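Local structure of uncharacterized protein (Sinorhizobium meliloti, 4DNH) at residues 14-19 with 361-366. The protein is of unknown function but has the closed eight-stranded barrel of the TIM-barrel clan, and probably belongs to the dihydrodipicolinate synthase family. Residues are numbered along the deposited sequence; the frame is centred on the assembly and turned at random.
Sequences ARYDLT and LADKAG
Y16, on strand 12-17, reaches the last turn of helix 352-364 and donates its hydroxyl to D363, with OH 2.6 Å from OD2. Its CG stands anti to the backbone N (chi1 -176°), which starts the ring off toward the helix. OD2 arrives at the ring edge, near the ring plane, while the carboxylate itself is turned 83° from that plane. The neighbouring K364 lays its aliphatic chain against the same hydroxyl, CG lying 3.3 Å from Y16 OH and CD and CE only slightly farther. The CB of D17 points away from the helix, and its carboxylate pairs with R15, through NH1 and OD2 at 2.7 Å. L18 brings its CB to 3.6 Å from D363 OD1, while its side chain also packs on F359 of the same helix and on P371 and T375 of helix 371-384. At T19 the backbone N-H adds a second bond to the carboxylate: N lies 3.0 Å from D363 OD2, with an angle of 161° at the hydrogen. OD2 thus accepts the tyrosine hydroxyl on its anti lone pair and the T19 amide on its syn lone pair, and OD1 accepts from the N of G20, so the buried acid is held at both oxygens, which would tend to stabilise its charged form. Just beyond, G366, with positive phi, forms a Schellman motif at the C-terminal end of the helix. The contact ties the N-terminal antiparallel hairpin, strands 4-9 and 12-17, to the C-terminal helices, peripheral to the eight-stranded parallel barrel of a TIM-barrel fold.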
loop_
_atom_site.group_PDB
_atom_site.type_symbol
_atom_site.label_atom_id
_atom_site.label_comp_id
_atom_site.label_asym_id
_atom_site.label_seq_id
_atom_site.Cartn_x
_atom_site.Cartn_y
_atom_site.Cartn_z
ATOM N N ALA A 14 30.642 9.846 -3.494
ATOM C CA ALA A 14 31.429 8.613 -3.453
ATOM C C ALA A 14 31.019 7.559 -4.485
ATOM O O ALA A 14 29.838 7.382 -4.801
ATOM C CB ALA A 14 31.396 8.014 -2.052
ATOM N N ARG A 15 32.026 6.844 -4.978
ATOM C CA ARG A 15 31.840 5.776 -5.942
ATOM C C ARG A 15 30.940 4.701 -5.371
ATOM O O ARG A 15 31.129 4.233 -4.246
ATOM C CB ARG A 15 33.187 5.166 -6.326
ATOM C CG ARG A 15 33.322 4.846 -7.807
ATOM C CD ARG A 15 34.042 3.528 -8.056
ATOM N NE ARG A 15 35.141 3.284 -7.120
ATOM C CZ ARG A 15 35.671 2.088 -6.870
ATOM N NH1 ARG A 15 35.213 1.006 -7.486
ATOM N NH2 ARG A 15 36.663 1.972 -5.996
ATOM N N TYR A 16 29.931 4.342 -6.151
ATOM C CA TYR A 16 29.141 3.175 -5.859
ATOM C C TYR A 16 29.130 2.282 -7.069
ATOM O O TYR A 16 28.723 2.702 -8.148
ATOM C CB TYR A 16 27.720 3.541 -5.471
ATOM C CG TYR A 16 26.919 2.326 -5.078
ATOM C CD1 TYR A 16 27.134 1.703 -3.839
ATOM C CD2 TYR A 16 25.966 1.769 -5.953
ATOM C CE1 TYR A 16 26.416 0.577 -3.474
ATOM C CE2 TYR A 16 25.242 0.633 -5.595
ATOM C CZ TYR A 16 25.475 0.043 -4.351
ATOM O OH TYR A 16 24.770 -1.069 -3.951
ATOM N N ASP A 17 29.604 1.055 -6.882
ATOM C CA ASP A 17 29.554 0.021 -7.911
ATOM C C ASP A 17 28.316 -0.820 -7.674
ATOM O O ASP A 17 28.086 -1.275 -6.550
ATOM C CB ASP A 17 30.792 -0.891 -7.814
ATOM C CG ASP A 17 32.099 -0.122 -7.847
ATOM O OD1 ASP A 17 32.259 0.753 -8.728
ATOM O OD2 ASP A 17 32.973 -0.403 -6.994
ATOM N N LEU A 18 27.523 -1.042 -8.716
ATOM C CA LEU A 18 26.324 -1.879 -8.559
ATOM C C LEU A 18 26.728 -3.348 -8.498
ATOM O O LEU A 18 27.493 -3.811 -9.346
ATOM C CB LEU A 18 25.320 -1.676 -9.691
ATOM C CG LEU A 18 25.002 -0.343 -10.365
ATOM C CD1 LEU A 18 23.601 -0.450 -10.965
ATOM C CD2 LEU A 18 25.103 0.869 -9.451
ATOM N N THR A 19 26.215 -4.069 -7.498
ATOM C CA THR A 19 26.566 -5.489 -7.297
ATOM C C THR A 19 25.363 -6.449 -7.269
ATOM O O THR A 19 25.530 -7.650 -7.093
ATOM C CB THR A 19 27.371 -5.719 -5.994
ATOM O OG1 THR A 19 26.583 -5.323 -4.868
ATOM C CG2 THR A 19 28.699 -4.970 -6.001
ATOM N N LEU A 361 20.289 0.441 -1.900
ATOM C CA LEU A 361 19.542 -0.654 -1.291
ATOM C C LEU A 361 18.688 -1.383 -2.340
ATOM O O LEU A 361 18.566 -2.611 -2.294
ATOM C CB LEU A 361 18.705 -0.161 -0.111
ATOM C CG LEU A 361 19.472 0.450 1.082
ATOM C CD1 LEU A 361 18.521 1.188 2.001
ATOM C CD2 LEU A 361 20.270 -0.584 1.870
ATOM N N ALA A 362 18.136 -0.642 -3.308
ATOM C CA ALA A 362 17.425 -1.279 -4.443
ATOM C C ALA A 362 18.354 -2.164 -5.274
ATOM O O ALA A 362 17.979 -3.273 -5.660
ATOM C CB ALA A 362 16.749 -0.244 -5.326
ATOM N N ASP A 363 19.565 -1.674 -5.542
ATOM C CA ASP A 363 20.585 -2.461 -6.251
ATOM C C ASP A 363 20.884 -3.780 -5.539
ATOM O O ASP A 363 20.865 -4.841 -6.153
ATOM C CB ASP A 363 21.885 -1.666 -6.425
ATOM C CG ASP A 363 23.087 -2.556 -6.735
ATOM O OD1 ASP A 363 22.992 -3.452 -7.605
ATOM O OD2 ASP A 363 24.142 -2.362 -6.107
ATOM N N LYS A 364 21.147 -3.699 -4.240
ATOM C CA LYS A 364 21.556 -4.869 -3.471
ATOM C C LYS A 364 20.403 -5.807 -3.132
ATOM O O LYS A 364 20.615 -6.865 -2.563
ATOM C CB LYS A 364 22.310 -4.426 -2.213
ATOM C CG LYS A 364 23.694 -3.874 -2.536
ATOM C CD LYS A 364 24.441 -3.400 -1.297
ATOM C CE LYS A 364 23.854 -2.120 -0.722
ATOM N NZ LYS A 364 24.406 -1.848 0.635
ATOM N N ALA A 365 19.181 -5.408 -3.467
ATOM C CA ALA A 365 18.008 -6.215 -3.185
ATOM C C ALA A 365 17.501 -6.869 -4.464
ATOM O O ALA A 365 16.488 -7.562 -4.441
ATOM C CB ALA A 365 16.921 -5.364 -2.569
ATOM N N GLY A 366 18.212 -6.638 -5.572
ATOM C CA GLY A 366 17.849 -7.163 -6.882
ATOM C C GLY A 366 16.554 -6.571 -7.395
ATOM O O GLY A 366 15.894 -7.170 -8.256
#